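Local coordinates for hypothetical conserved protein (Geobacillus kaustophilus, PDB 3VNP), which catalyses the reversible hydration of carbon dioxide to hydrogencarbonate as a homotrimeric gamma-class carbonic anhydrase with magnesium or zinc in its active site, at residues Ala48-Gly53 / Leu64-Asn69; Ile58-Ile63 / Val80-Ile85; Ile73-Val78 / Val91-Leu96. All coordinates share one frame; numbering follows the deposited sequence.

Contact 1. Residues Ala48-Gly53 / Leu64-Asn69. With MG (magnesium ion), chain E.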
ATOM      1  N   ALA A  48       9.389  -7.676  17.773  1.00 28.17           N
ATOM      2  CA  ALA A  48       8.883  -8.772  18.597  1.00 29.33           C
ATOM      3  C   ALA A  48       8.661 -10.002  17.728  1.00 30.63           C
ATOM      4  O   ALA A  48       8.685  -9.919  16.506  1.00 31.83           O
ATOM      5  CB  ALA A  48       7.580  -8.370  19.289  1.00 27.07           C
ATOM      6  N   PRO A  49       8.449 -11.164  18.354  1.00 31.33           N
ATOM      7  CA  PRO A  49       8.223 -12.424  17.642  1.00 29.81           C
ATOM      8  C   PRO A  49       7.065 -12.389  16.648  1.00 29.25           C
ATOM      9  O   PRO A  49       6.025 -11.792  16.912  1.00 28.76           O
ATOM     10  CB  PRO A  49       7.958 -13.410  18.777  1.00 30.14           C
ATOM     11  CG  PRO A  49       8.803 -12.860  19.886  1.00 30.59           C
ATOM     12  CD  PRO A  49       8.508 -11.392  19.809  1.00 30.83           C
ATOM     13  N   THR A  50       7.253 -13.028  15.499  1.00 28.90           N
ATOM     14  CA  THR A  50       6.200 -13.102  14.491  1.00 27.32           C
ATOM     15  C   THR A  50       6.041 -14.568  14.135  1.00 27.00           C
ATOM     16  O   THR A  50       6.997 -15.211  13.708  1.00 29.36           O
ATOM     17  CB  THR A  50       6.554 -12.333  13.199  1.00 26.55           C
ATOM     18  OG1 THR A  50       6.819 -10.962  13.508  1.00 27.71           O
ATOM     19  CG2 THR A  50       5.401 -12.404  12.209  1.00 22.26           C
ATOM     20  N   VAL A  51       4.839 -15.096  14.314  1.00 26.83           N
ATOM     21  CA  VAL A  51       4.570 -16.492  14.006  1.00 26.53           C
ATOM     22  C   VAL A  51       3.406 -16.600  13.022  1.00 27.69           C
ATOM     23  O   VAL A  51       2.330 -16.044  13.253  1.00 28.82           O
ATOM     24  CB  VAL A  51       4.242 -17.277  15.289  1.00 25.89           C
ATOM     25  CG1 VAL A  51       4.112 -18.752  14.987  1.00 24.46           C
ATOM     26  CG2 VAL A  51       5.332 -17.052  16.310  1.00 26.34           C
ATOM     27  N   ILE A  52       3.633 -17.318  11.926  1.00 27.10           N
ATOM     28  CA  ILE A  52       2.627 -17.502  10.889  1.00 27.33           C
ATOM     29  C   ILE A  52       2.354 -18.987  10.693  1.00 28.13           C
ATOM     30  O   ILE A  52       3.237 -19.741  10.309  1.00 29.37           O
ATOM     31  CB  ILE A  52       3.105 -16.884   9.553  1.00 26.88           C
ATOM     32  CG1 ILE A  52       3.405 -15.395   9.757  1.00 25.46           C
ATOM     33  CG2 ILE A  52       2.045 -17.076   8.478  1.00 25.89           C
ATOM     34  CD1 ILE A  52       4.029 -14.723   8.565  1.00 26.09           C
ATOM     35  N   GLY A  53       1.114 -19.392  10.950  1.00 29.89           N
ATOM     36  CA  GLY A  53       0.726 -20.785  10.840  1.00 29.05           C
ATOM     37  C   GLY A  53       0.911 -21.432   9.487  1.00 31.26           C
ATOM     38  O   GLY A  53       1.674 -20.944   8.648  1.00 30.69           O
ATOM     39  N   LEU A  64       3.742  -6.481   7.664  1.00 24.34           N
ATOM     40  CA  LEU A  64       3.651  -7.150   8.954  1.00 23.63           C
ATOM     41  C   LEU A  64       4.784  -6.655   9.844  1.00 24.32           C
ATOM     42  O   LEU A  64       5.955  -6.748   9.479  1.00 24.97           O
ATOM     43  CB  LEU A  64       3.722  -8.672   8.782  1.00 21.91           C
ATOM     44  CG  LEU A  64       2.363  -9.334   8.488  1.00 23.98           C
ATOM     45  CD1 LEU A  64       1.749  -8.728   7.226  1.00 20.84           C
ATOM     46  CD2 LEU A  64       2.532 -10.843   8.336  1.00 23.84           C
ATOM     47  N   HIS A  65       4.428  -6.095  10.997  1.00 24.38           N
ATOM     48  CA  HIS A  65       5.422  -5.597  11.937  1.00 25.47           C
ATOM     49  C   HIS A  65       4.907  -5.729  13.374  1.00 25.59           C
ATOM     50  O   HIS A  65       3.814  -6.241  13.611  1.00 24.88           O
ATOM     51  CB  HIS A  65       5.761  -4.131  11.639  1.00 27.12           C
ATOM     52  CG  HIS A  65       7.084  -3.692  12.192  1.00 28.14           C
ATOM     53  ND1 HIS A  65       7.329  -2.400  12.603  1.00 29.71           N
ATOM     54  CD2 HIS A  65       8.236  -4.373  12.395  1.00 28.44           C
ATOM     55  CE1 HIS A  65       8.572  -2.305  13.039  1.00 29.20           C
ATOM     56  NE2 HIS A  65       9.144  -3.488  12.923  1.00 29.33           N
ATOM     57  N   GLN A  66       5.693  -5.263  14.337  1.00 25.99           N
ATOM     58  CA  GLN A  66       5.286  -5.367  15.726  1.00 27.39           C
ATOM     59  C   GLN A  66       5.699  -4.163  16.562  1.00 27.81           C
ATOM     60  O   GLN A  66       6.584  -3.391  16.181  1.00 28.27           O
ATOM     61  CB  GLN A  66       5.893  -6.624  16.379  1.00 26.33           C
ATOM     62  CG  GLN A  66       6.105  -7.830  15.473  1.00 24.33           C
ATOM     63  CD  GLN A  66       7.294  -7.651  14.551  1.00 26.05           C
ATOM     64  OE1 GLN A  66       8.336  -7.148  14.965  1.00 28.91           O
ATOM     65  NE2 GLN A  66       7.152  -8.072  13.300  1.00 25.11           N
ATOM     66  N   SER A  67       5.023  -4.015  17.697  1.00 27.90           N
ATOM     67  CA  SER A  67       5.331  -2.980  18.676  1.00 29.15           C
ATOM     68  C   SER A  67       6.015  -3.804  19.793  1.00 28.71           C
ATOM     69  O   SER A  67       5.806  -5.025  19.890  1.00 26.71           O
ATOM     70  CB  SER A  67       4.048  -2.296  19.177  1.00 28.61           C
ATOM     71  OG  SER A  67       3.127  -3.225  19.716  1.00 29.78           O
ATOM     72  N   PRO A  68       6.838  -3.160  20.636  1.00 27.58           N
ATOM     73  CA  PRO A  68       7.530  -3.883  21.708  1.00 28.45           C
ATOM     74  C   PRO A  68       6.671  -4.813  22.567  1.00 29.63           C
ATOM     75  O   PRO A  68       5.545  -4.478  22.932  1.00 29.91           O
ATOM     76  CB  PRO A  68       8.160  -2.757  22.530  1.00 27.57           C
ATOM     77  CG  PRO A  68       8.408  -1.701  21.520  1.00 26.15           C
ATOM     78  CD  PRO A  68       7.124  -1.718  20.717  1.00 26.71           C
ATOM     79  N   ASN A  69       7.216  -5.991  22.864  1.00 30.79           N
ATOM     80  CA  ASN A  69       6.558  -6.987  23.710  1.00 31.03           C
ATOM     81  C   ASN A  69       5.233  -7.533  23.215  1.00 30.93           C
ATOM     82  O   ASN A  69       4.556  -8.250  23.949  1.00 32.01           O
ATOM     83  CB  ASN A  69       6.367  -6.411  25.111  1.00 31.73           C
ATOM     84  CG  ASN A  69       7.642  -5.797  25.657  1.00 35.10           C
ATOM     85  OD1 ASN A  69       7.641  -4.662  26.140  1.00 38.25           O
ATOM     86  ND2 ASN A  69       8.741  -6.542  25.577  1.00 32.22           N
TER
HETATM   87 MG    MG E 202       5.955  -0.563  13.033  1.00 23.02          MG
HETATM   88  O   HOH W   1       7.388   1.203  13.898  1.00 34.97           O
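Gln66 folds its side chain against the corner of the chain at Ala48, with CB 3.8 Å from Ala48 CB and the amide turned toward the Ala48 backbone. CG lies roughly anti to the carbonyl carbon but well away from a staggered position (chi1 -32°), and a further bend at chi2 swings the amide oxygen back. OE1 thereby comes within 3.0 Å of Ala48 N and accepts a nearly straight hydrogen bond, 165° at the hydrogen, from a donor tilted 31° out of the amide plane. The same oxygen also accepts from Val47 N, so two successive backbone N-H groups grip it. NE2, on the other side of the amide, is hydrogen-bonded to Arg44 O; bonds at both ends fix which way round the amide sits. Thr50 crosses this side chain at about a right angle, and although its OG1 is 2.9 Å from Gln66 NE2, the angle is too poor for a hydrogen bond.

The arrangement belongs to the left-handed parallel beta-helix of gamma-class carbonic anhydrases: the corner at Ala48 leads from one sheet of the prism into another, while strand 63-65 lies in the following coil. Further inside, Ile52 and Leu64 reach toward each other tip to tip, CD1 of Ile52 meeting CD2 of Leu64 at 4.2 Å, with Ile43, Ile58 and Ile74 packed round one or both of them. His65, between Leu64 and Gln66, directs its CB away from 48-53, and its ND1 binds the magnesium ion at 2.3 Å. Water 1, near the plane of the ring, is another ligand of the metal, and His87 of the same chain and His82 of the second subunit supply two more. Asp46 OD2 takes a hydrogen bond with His65 NE2 and so holds the ring from its far nitrogen.

Contact 2. Residues Ile58-Ile63 / Val80-Ile85. With MG (magnesium ion), chain G.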
ATOM      1  N   ILE A  58      -0.919 -14.484   2.812  1.00 23.88           N
ATOM      2  CA  ILE A  58      -0.747 -13.069   3.097  1.00 25.46           C
ATOM      3  C   ILE A  58      -0.582 -12.412   1.730  1.00 26.15           C
ATOM      4  O   ILE A  58       0.495 -12.437   1.134  1.00 27.87           O
ATOM      5  CB  ILE A  58       0.487 -12.850   3.986  1.00 25.82           C
ATOM      6  CG1 ILE A  58       0.223 -13.477   5.359  1.00 25.97           C
ATOM      7  CG2 ILE A  58       0.792 -11.362   4.127  1.00 25.85           C
ATOM      8  CD1 ILE A  58       1.388 -13.401   6.304  1.00 28.77           C
ATOM      9  N   GLN A  59      -1.673 -11.839   1.236  1.00 25.72           N
ATOM     10  CA  GLN A  59      -1.692 -11.231  -0.084  1.00 25.88           C
ATOM     11  C   GLN A  59      -0.833  -9.992  -0.332  1.00 25.05           C
ATOM     12  O   GLN A  59      -0.325  -9.360   0.594  1.00 23.58           O
ATOM     13  CB  GLN A  59      -3.149 -10.992  -0.502  1.00 26.66           C
ATOM     14  CG  GLN A  59      -3.869 -12.301  -0.838  1.00 27.80           C
ATOM     15  CD  GLN A  59      -5.365 -12.144  -0.996  1.00 29.85           C
ATOM     16  OE1 GLN A  59      -5.838 -11.272  -1.725  1.00 32.55           O
ATOM     17  NE2 GLN A  59      -6.125 -13.000  -0.314  1.00 28.61           N
ATOM     18  N   ASP A  60      -0.677  -9.700  -1.621  1.00 24.97           N
ATOM     19  CA  ASP A  60       0.122  -8.610  -2.178  1.00 26.26           C
ATOM     20  C   ASP A  60       0.207  -7.287  -1.438  1.00 26.92           C
ATOM     21  O   ASP A  60      -0.798  -6.747  -0.982  1.00 27.52           O
ATOM     22  CB  ASP A  60      -0.357  -8.350  -3.602  1.00 27.04           C
ATOM     23  CG  ASP A  60      -0.624  -9.641  -4.360  1.00 29.81           C
ATOM     24  OD1 ASP A  60       0.324 -10.226  -4.939  1.00 30.81           O
ATOM     25  OD2 ASP A  60      -1.791 -10.082  -4.355  1.00 29.00           O
ATOM     26  N   ASN A  61       1.427  -6.769  -1.338  1.00 27.77           N
ATOM     27  CA  ASN A  61       1.687  -5.483  -0.700  1.00 29.38           C
ATOM     28  C   ASN A  61       1.290  -5.319   0.756  1.00 27.58           C
ATOM     29  O   ASN A  61       0.920  -4.221   1.167  1.00 28.30           O
ATOM     30  CB  ASN A  61       1.017  -4.372  -1.499  1.00 34.32           C
ATOM     31  CG  ASN A  61       1.716  -4.099  -2.796  1.00 39.75           C
ATOM     32  OD1 ASN A  61       2.834  -3.578  -2.811  1.00 46.13           O
ATOM     33  ND2 ASN A  61       1.069  -4.452  -3.903  1.00 43.12           N
ATOM     34  N   SER A  62       1.356  -6.381   1.547  1.00 25.17           N
ATOM     35  CA  SER A  62       0.999  -6.237   2.951  1.00 24.09           C
ATOM     36  C   SER A  62       2.217  -5.884   3.798  1.00 23.15           C
ATOM     37  O   SER A  62       3.367  -6.071   3.382  1.00 22.19           O
ATOM     38  CB  SER A  62       0.361  -7.515   3.476  1.00 23.35           C
ATOM     39  OG  SER A  62      -0.843  -7.772   2.785  1.00 29.62           O
ATOM     40  N   ILE A  63       1.958  -5.356   4.983  1.00 21.68           N
ATOM     41  CA  ILE A  63       3.031  -4.998   5.887  1.00 23.19           C
ATOM     42  C   ILE A  63       2.788  -5.662   7.238  1.00 23.97           C
ATOM     43  O   ILE A  63       1.749  -5.447   7.873  1.00 24.18           O
ATOM     44  CB  ILE A  63       3.114  -3.472   6.111  1.00 23.64           C
ATOM     45  CG1 ILE A  63       3.037  -2.730   4.775  1.00 26.39           C
ATOM     46  CG2 ILE A  63       4.413  -3.132   6.833  1.00 23.58           C
ATOM     47  CD1 ILE A  63       4.119  -3.125   3.782  1.00 28.17           C
ATOM     48  N   VAL A  80      -5.220 -13.218   4.526  1.00 26.86           N
ATOM     49  CA  VAL A  80      -4.940 -11.797   4.686  1.00 26.74           C
ATOM     50  C   VAL A  80      -5.020 -11.164   3.299  1.00 25.65           C
ATOM     51  O   VAL A  80      -4.195 -11.434   2.421  1.00 23.12           O
ATOM     52  CB  VAL A  80      -3.534 -11.548   5.301  1.00 29.00           C
ATOM     53  CG1 VAL A  80      -3.273 -10.051   5.414  1.00 30.12           C
ATOM     54  CG2 VAL A  80      -3.447 -12.183   6.688  1.00 29.29           C
ATOM     55  N   GLY A  81      -6.037 -10.332   3.109  1.00 25.39           N
ATOM     56  CA  GLY A  81      -6.249  -9.677   1.832  1.00 25.13           C
ATOM     57  C   GLY A  81      -5.150  -8.727   1.391  1.00 25.21           C
ATOM     58  O   GLY A  81      -4.240  -8.391   2.150  1.00 24.79           O
ATOM     59  N   HIS A  82      -5.257  -8.287   0.146  1.00 25.30           N
ATOM     60  CA  HIS A  82      -4.291  -7.385  -0.453  1.00 25.14           C
ATOM     61  C   HIS A  82      -4.006  -6.147   0.376  1.00 24.12           C
ATOM     62  O   HIS A  82      -4.893  -5.602   1.022  1.00 24.10           O
ATOM     63  CB  HIS A  82      -4.790  -6.919  -1.819  1.00 25.97           C
ATOM     64  CG  HIS A  82      -5.088  -8.028  -2.774  1.00 26.50           C
ATOM     65  ND1 HIS A  82      -4.104  -8.818  -3.328  1.00 27.65           N
ATOM     66  CD2 HIS A  82      -6.258  -8.457  -3.301  1.00 26.18           C
ATOM     67  CE1 HIS A  82      -4.655  -9.684  -4.158  1.00 27.56           C
ATOM     68  NE2 HIS A  82      -5.963  -9.486  -4.161  1.00 27.45           N
ATOM     69  N   GLN A  83      -2.755  -5.709   0.334  1.00 23.22           N
ATOM     70  CA  GLN A  83      -2.342  -4.494   1.005  1.00 23.56           C
ATOM     71  C   GLN A  83      -2.929  -4.306   2.398  1.00 24.47           C
ATOM     72  O   GLN A  83      -3.637  -3.335   2.662  1.00 24.88           O
ATOM     73  CB  GLN A  83      -2.716  -3.312   0.116  1.00 25.05           C
ATOM     74  CG  GLN A  83      -2.404  -1.943   0.676  1.00 30.25           C
ATOM     75  CD  GLN A  83      -2.990  -0.828  -0.178  1.00 34.70           C
ATOM     76  OE1 GLN A  83      -3.518   0.154   0.349  1.00 39.21           O
ATOM     77  NE2 GLN A  83      -2.894  -0.970  -1.500  1.00 33.05           N
ATOM     78  N   VAL A  84      -2.637  -5.242   3.293  1.00 23.45           N
ATOM     79  CA  VAL A  84      -3.114  -5.134   4.656  1.00 22.17           C
ATOM     80  C   VAL A  84      -1.949  -4.827   5.590  1.00 22.73           C
ATOM     81  O   VAL A  84      -0.812  -5.243   5.350  1.00 23.20           O
ATOM     82  CB  VAL A  84      -3.798  -6.441   5.130  1.00 22.34           C
ATOM     83  CG1 VAL A  84      -3.896  -6.469   6.668  1.00 18.65           C
ATOM     84  CG2 VAL A  84      -5.187  -6.539   4.527  1.00 22.22           C
ATOM     85  N   ILE A  85      -2.241  -4.081   6.646  1.00 21.12           N
ATOM     86  CA  ILE A  85      -1.239  -3.763   7.647  1.00 22.37           C
ATOM     87  C   ILE A  85      -1.607  -4.557   8.904  1.00 22.64           C
ATOM     88  O   ILE A  85      -2.731  -4.475   9.395  1.00 23.10           O
ATOM     89  CB  ILE A  85      -1.230  -2.262   8.002  1.00 20.74           C
ATOM     90  CG1 ILE A  85      -0.775  -1.437   6.799  1.00 23.62           C
ATOM     91  CG2 ILE A  85      -0.312  -2.020   9.191  1.00 21.47           C
ATOM     92  CD1 ILE A  85      -0.764   0.072   7.047  1.00 22.18           C
TER
HETATM   93 MG    MG G 202      -8.169 -10.663  -4.412  1.00 19.94          MG
HETATM   94  O   HOH W   2      -8.588 -12.929  -3.458  1.00 53.96           O
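Residues Ile58-Ile63 and Val80-Ile85 run side by side as equivalent corners of two successive coils of the left-handed parallel beta-helix. Parallel bridges mark both ends, with CA atoms 4.7 Å apart for Ile58 and Val80 and 4.8 Å apart for Ile63 and Ile85. Backbone bonds continue round the bend between them: Gln59 N gives to Val80 O, Gln83 N to Asp60 O at 2.6 Å, and Ile63 N to Val84 O at 2.8 Å. Asn61 and Gln83, at matching places in the two bends, both have positive phi.

Ser62 uses its hydroxyl twice in the bend. Its OG donates to Gln59 O within its own segment and accepts from Val84 N at 3.1 Å, almost straight at 171°, tying one coil internally and to the next. At the Ile58-Val80 bridge, the two side chains lie alongside each other and point the same way, CG1 of Ile58 against CG2 of Val80.

The outer side of the bend carries His82, whose imidazole has one neighbour over a face and another at its edge. Gln59, extended beyond CG, sets OE1 over the centre of one ring face, its amide plane 80° from the ring. Asp60 approaches the edge with its carboxylate nearly coplanar (19°), but the bond from ND1 to OD2 is weak and the position of OD2 less sure; the stronger partner of that oxygen is Arg44 of the third subunit, with which it forms a salt bridge. His65 and His87 of the third subunit share a magnesium ion with His82, whose NE2 lies 2.5 Å from the metal.

Contact 3. Residues Ile73-Val78 / Val91-Leu96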
ATOM      1  N   ILE A  73       0.905 -12.872  15.880  1.00 29.12           N
ATOM      2  CA  ILE A  73       0.517 -14.264  15.663  1.00 30.30           C
ATOM      3  C   ILE A  73      -0.577 -14.413  14.612  1.00 29.75           C
ATOM      4  O   ILE A  73      -1.637 -13.800  14.714  1.00 30.36           O
ATOM      5  CB  ILE A  73       0.004 -14.940  16.980  1.00 32.56           C
ATOM      6  CG1 ILE A  73       1.155 -15.162  17.965  1.00 31.17           C
ATOM      7  CG2 ILE A  73      -0.652 -16.282  16.665  1.00 32.02           C
ATOM      8  CD1 ILE A  73       1.603 -13.922  18.647  1.00 34.27           C
ATOM      9  N   ILE A  74      -0.320 -15.246  13.610  1.00 29.46           N
ATOM     10  CA  ILE A  74      -1.287 -15.502  12.550  1.00 30.15           C
ATOM     11  C   ILE A  74      -1.457 -17.015  12.464  1.00 30.50           C
ATOM     12  O   ILE A  74      -0.640 -17.695  11.850  1.00 31.06           O
ATOM     13  CB  ILE A  74      -0.782 -14.982  11.190  1.00 30.01           C
ATOM     14  CG1 ILE A  74      -0.476 -13.485  11.281  1.00 28.86           C
ATOM     15  CG2 ILE A  74      -1.819 -15.265  10.110  1.00 30.44           C
ATOM     16  CD1 ILE A  74       0.053 -12.890   9.996  1.00 25.63           C
ATOM     17  N   GLU A  75      -2.519 -17.538  13.068  1.00 31.37           N
ATOM     18  CA  GLU A  75      -2.756 -18.984  13.079  1.00 33.03           C
ATOM     19  C   GLU A  75      -3.079 -19.615  11.726  1.00 33.34           C
ATOM     20  O   GLU A  75      -3.229 -18.926  10.715  1.00 34.53           O
ATOM     21  CB  GLU A  75      -3.856 -19.327  14.090  1.00 33.56           C
ATOM     22  CG  GLU A  75      -3.557 -18.820  15.494  1.00 35.79           C
ATOM     23  CD  GLU A  75      -4.534 -19.339  16.534  1.00 39.30           C
ATOM     24  OE1 GLU A  75      -5.722 -19.535  16.199  1.00 41.21           O
ATOM     25  OE2 GLU A  75      -4.117 -19.537  17.695  1.00 39.49           O
ATOM     26  N   ASP A  76      -3.190 -20.939  11.721  1.00 32.94           N
ATOM     27  CA  ASP A  76      -3.462 -21.692  10.503  1.00 32.65           C
ATOM     28  C   ASP A  76      -4.706 -21.280   9.725  1.00 32.16           C
ATOM     29  O   ASP A  76      -5.687 -20.807  10.295  1.00 32.33           O
ATOM     30  CB  ASP A  76      -3.546 -23.180  10.833  1.00 33.15           C
ATOM     31  CG  ASP A  76      -2.191 -23.794  11.122  1.00 34.87           C
ATOM     32  OD1 ASP A  76      -1.394 -23.197  11.881  1.00 34.59           O
ATOM     33  OD2 ASP A  76      -1.926 -24.892  10.589  1.00 35.86           O
ATOM     34  N   GLY A  77      -4.638 -21.459   8.410  1.00 31.63           N
ATOM     35  CA  GLY A  77      -5.751 -21.147   7.529  1.00 31.44           C
ATOM     36  C   GLY A  77      -6.203 -19.706   7.362  1.00 30.99           C
ATOM     37  O   GLY A  77      -7.209 -19.453   6.697  1.00 31.03           O
ATOM     38  N   VAL A  78      -5.479 -18.758   7.947  1.00 30.46           N
ATOM     39  CA  VAL A  78      -5.853 -17.351   7.845  1.00 29.73           C
ATOM     40  C   VAL A  78      -5.651 -16.770   6.447  1.00 29.80           C
ATOM     41  O   VAL A  78      -4.688 -17.096   5.750  1.00 28.83           O
ATOM     42  CB  VAL A  78      -5.063 -16.488   8.858  1.00 29.98           C
ATOM     43  CG1 VAL A  78      -5.216 -15.005   8.527  1.00 29.14           C
ATOM     44  CG2 VAL A  78      -5.569 -16.759  10.261  1.00 30.14           C
ATOM     45  N   VAL A  91      -4.317 -12.931  15.014  1.00 30.24           N
ATOM     46  CA  VAL A  91      -5.377 -13.415  14.137  1.00 29.88           C
ATOM     47  C   VAL A  91      -5.579 -14.909  14.367  1.00 31.63           C
ATOM     48  O   VAL A  91      -4.677 -15.709  14.109  1.00 33.07           O
ATOM     49  CB  VAL A  91      -5.012 -13.171  12.649  1.00 27.88           C
ATOM     50  CG1 VAL A  91      -6.217 -13.414  11.769  1.00 25.39           C
ATOM     51  CG2 VAL A  91      -4.482 -11.754  12.466  1.00 24.17           C
ATOM     52  N   ARG A  92      -6.761 -15.283  14.850  1.00 31.98           N
ATOM     53  CA  ARG A  92      -7.052 -16.687  15.122  1.00 34.51           C
ATOM     54  C   ARG A  92      -7.344 -17.511  13.870  1.00 36.51           C
ATOM     55  O   ARG A  92      -7.604 -16.968  12.792  1.00 36.11           O
ATOM     56  CB  ARG A  92      -8.219 -16.801  16.112  1.00 34.40           C
ATOM     57  CG  ARG A  92      -7.936 -16.147  17.455  1.00 32.49           C
ATOM     58  CD  ARG A  92      -6.687 -16.735  18.068  1.00 32.86           C
ATOM     59  NE  ARG A  92      -6.376 -16.150  19.364  1.00 35.78           N
ATOM     60  CZ  ARG A  92      -5.378 -16.560  20.142  1.00 37.05           C
ATOM     61  NH1 ARG A  92      -4.603 -17.562  19.744  1.00 37.60           N
ATOM     62  NH2 ARG A  92      -5.148 -15.968  21.309  1.00 35.23           N
ATOM     63  N   LYS A  93      -7.294 -18.831  14.031  1.00 38.79           N
ATOM     64  CA  LYS A  93      -7.524 -19.762  12.935  1.00 39.67           C
ATOM     65  C   LYS A  93      -8.729 -19.485  12.057  1.00 38.22           C
ATOM     66  O   LYS A  93      -9.816 -19.158  12.533  1.00 37.23           O
ATOM     67  CB  LYS A  93      -7.607 -21.196  13.465  1.00 43.58           C
ATOM     68  CG  LYS A  93      -6.240 -21.771  13.806  1.00 53.11           C
ATOM     69  CD  LYS A  93      -6.285 -23.217  14.298  1.00 57.93           C
ATOM     70  CE  LYS A  93      -4.864 -23.732  14.584  1.00 60.52           C
ATOM     71  NZ  LYS A  93      -4.846 -25.104  15.178  1.00 63.38           N
ATOM     72  N   ASN A  94      -8.496 -19.615  10.758  1.00 37.04           N
ATOM     73  CA  ASN A  94      -9.512 -19.441   9.733  1.00 36.95           C
ATOM     74  C   ASN A  94     -10.169 -18.075   9.598  1.00 34.29           C
ATOM     75  O   ASN A  94     -11.151 -17.936   8.870  1.00 34.54           O
ATOM     76  CB  ASN A  94     -10.592 -20.518   9.899  1.00 39.06           C
ATOM     77  CG  ASN A  94     -10.032 -21.924   9.759  1.00 40.58           C
ATOM     78  OD1 ASN A  94      -9.230 -22.197   8.863  1.00 41.20           O
ATOM     79  ND2 ASN A  94     -10.453 -22.821  10.640  1.00 41.27           N
ATOM     80  N   ALA A  95      -9.644 -17.068  10.282  1.00 31.19           N
ATOM     81  CA  ALA A  95     -10.227 -15.739  10.168  1.00 29.83           C
ATOM     82  C   ALA A  95      -9.842 -15.172   8.805  1.00 29.69           C
ATOM     83  O   ALA A  95      -8.895 -15.639   8.177  1.00 28.90           O
ATOM     84  CB  ALA A  95      -9.716 -14.838  11.283  1.00 27.72           C
ATOM     85  N   LEU A  96     -10.590 -14.181   8.336  1.00 29.58           N
ATOM     86  CA  LEU A  96     -10.284 -13.569   7.052  1.00 29.90           C
ATOM     87  C   LEU A  96     -10.181 -12.051   7.204  1.00 29.67           C
ATOM     88  O   LEU A  96     -11.089 -11.406   7.732  1.00 30.29           O
ATOM     89  CB  LEU A  96     -11.355 -13.935   6.013  1.00 29.18           C
ATOM     90  CG  LEU A  96     -11.090 -13.421   4.593  1.00 29.39           C
ATOM     91  CD1 LEU A  96     -11.861 -14.239   3.573  1.00 27.17           C
ATOM     92  CD2 LEU A  96     -11.464 -11.951   4.516  1.00 27.82           C
TER
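Glu75 reaches across to Arg92 and Lys93 and divides its carboxylate between them. The two segments are neighbouring coils of the left-handed parallel beta-helix, whose hexapeptide repeats here pass from a short strand into a type II turn, Glu75 to Val78 in one coil and Arg92 to Ala95 in the next. Glu75 CG is anti to the carbonyl carbon (chi1 -56°), and the chain extends beyond it over the neighbouring backbone. OE1 accepts from Lys93 N at 2.8 Å through its anti lone pair. OE2 forms a salt bridge with Arg92 NH1 at 2.9 Å, lying in the guanidinium plane, whereas the arginine nitrogen meets the carboxylate from above; the two flat groups are turned 69° apart. Arg92 bends at chi2 to bring its guanidinium back to this position, and its NH2 makes a further salt bridge with Glu108 in the next coil. An alanine in place of Glu75 would probably leave Lys93 N without its acceptor and one edge of the Arg92 guanidinium without its opposite charge.

Lys93 runs at about a right angle to Glu75, packing CG against Glu75 CB at 3.4 Å. At the end of its turn, Val78 crosses Val91 obliquely in the interior of the coil, both CG1 and CG2 of Val78 lying 3.7 Å from Val91 CG1. Main-chain bonds hold the coils together beneath these side chains: Val91 N to Ile73 O, Glu75 N to Val91 O, and, between the turns, Asn94 N to Asp76 O at 3.1 Å. Gly77 and Asn94 occupy matching positive-phi positions in the two turns, and a CB on Gly77 would run into Asn94 OD1, which stands 3.9 Å from Gly77 CA.

In the fold
The three contacts lie 14 to 15 Å apart between centres but converge inside the beta-helix on Ile58, Leu64 and Ile74. Ile58 CD1 of contact 2 packs 3.5 Å from Leu64 CD2 of contact 1, and Ile74 CD1 of contact 3 lies 3.6 Å from that same Leu64 CD2 and 4.0 Å from Ile58 CD1. Contacts 1 and 3 also share a sheet, strands 49-52 and 72-74 being neighbours in it. Contacts 1 and 2 supply metal ligands at different subunit interfaces, so each magnesium joins a His65 and a His82 from separate chains. Contact 3 stands back from these sites, the side chain of Val78 being about 14 Å from a bound magnesium ion.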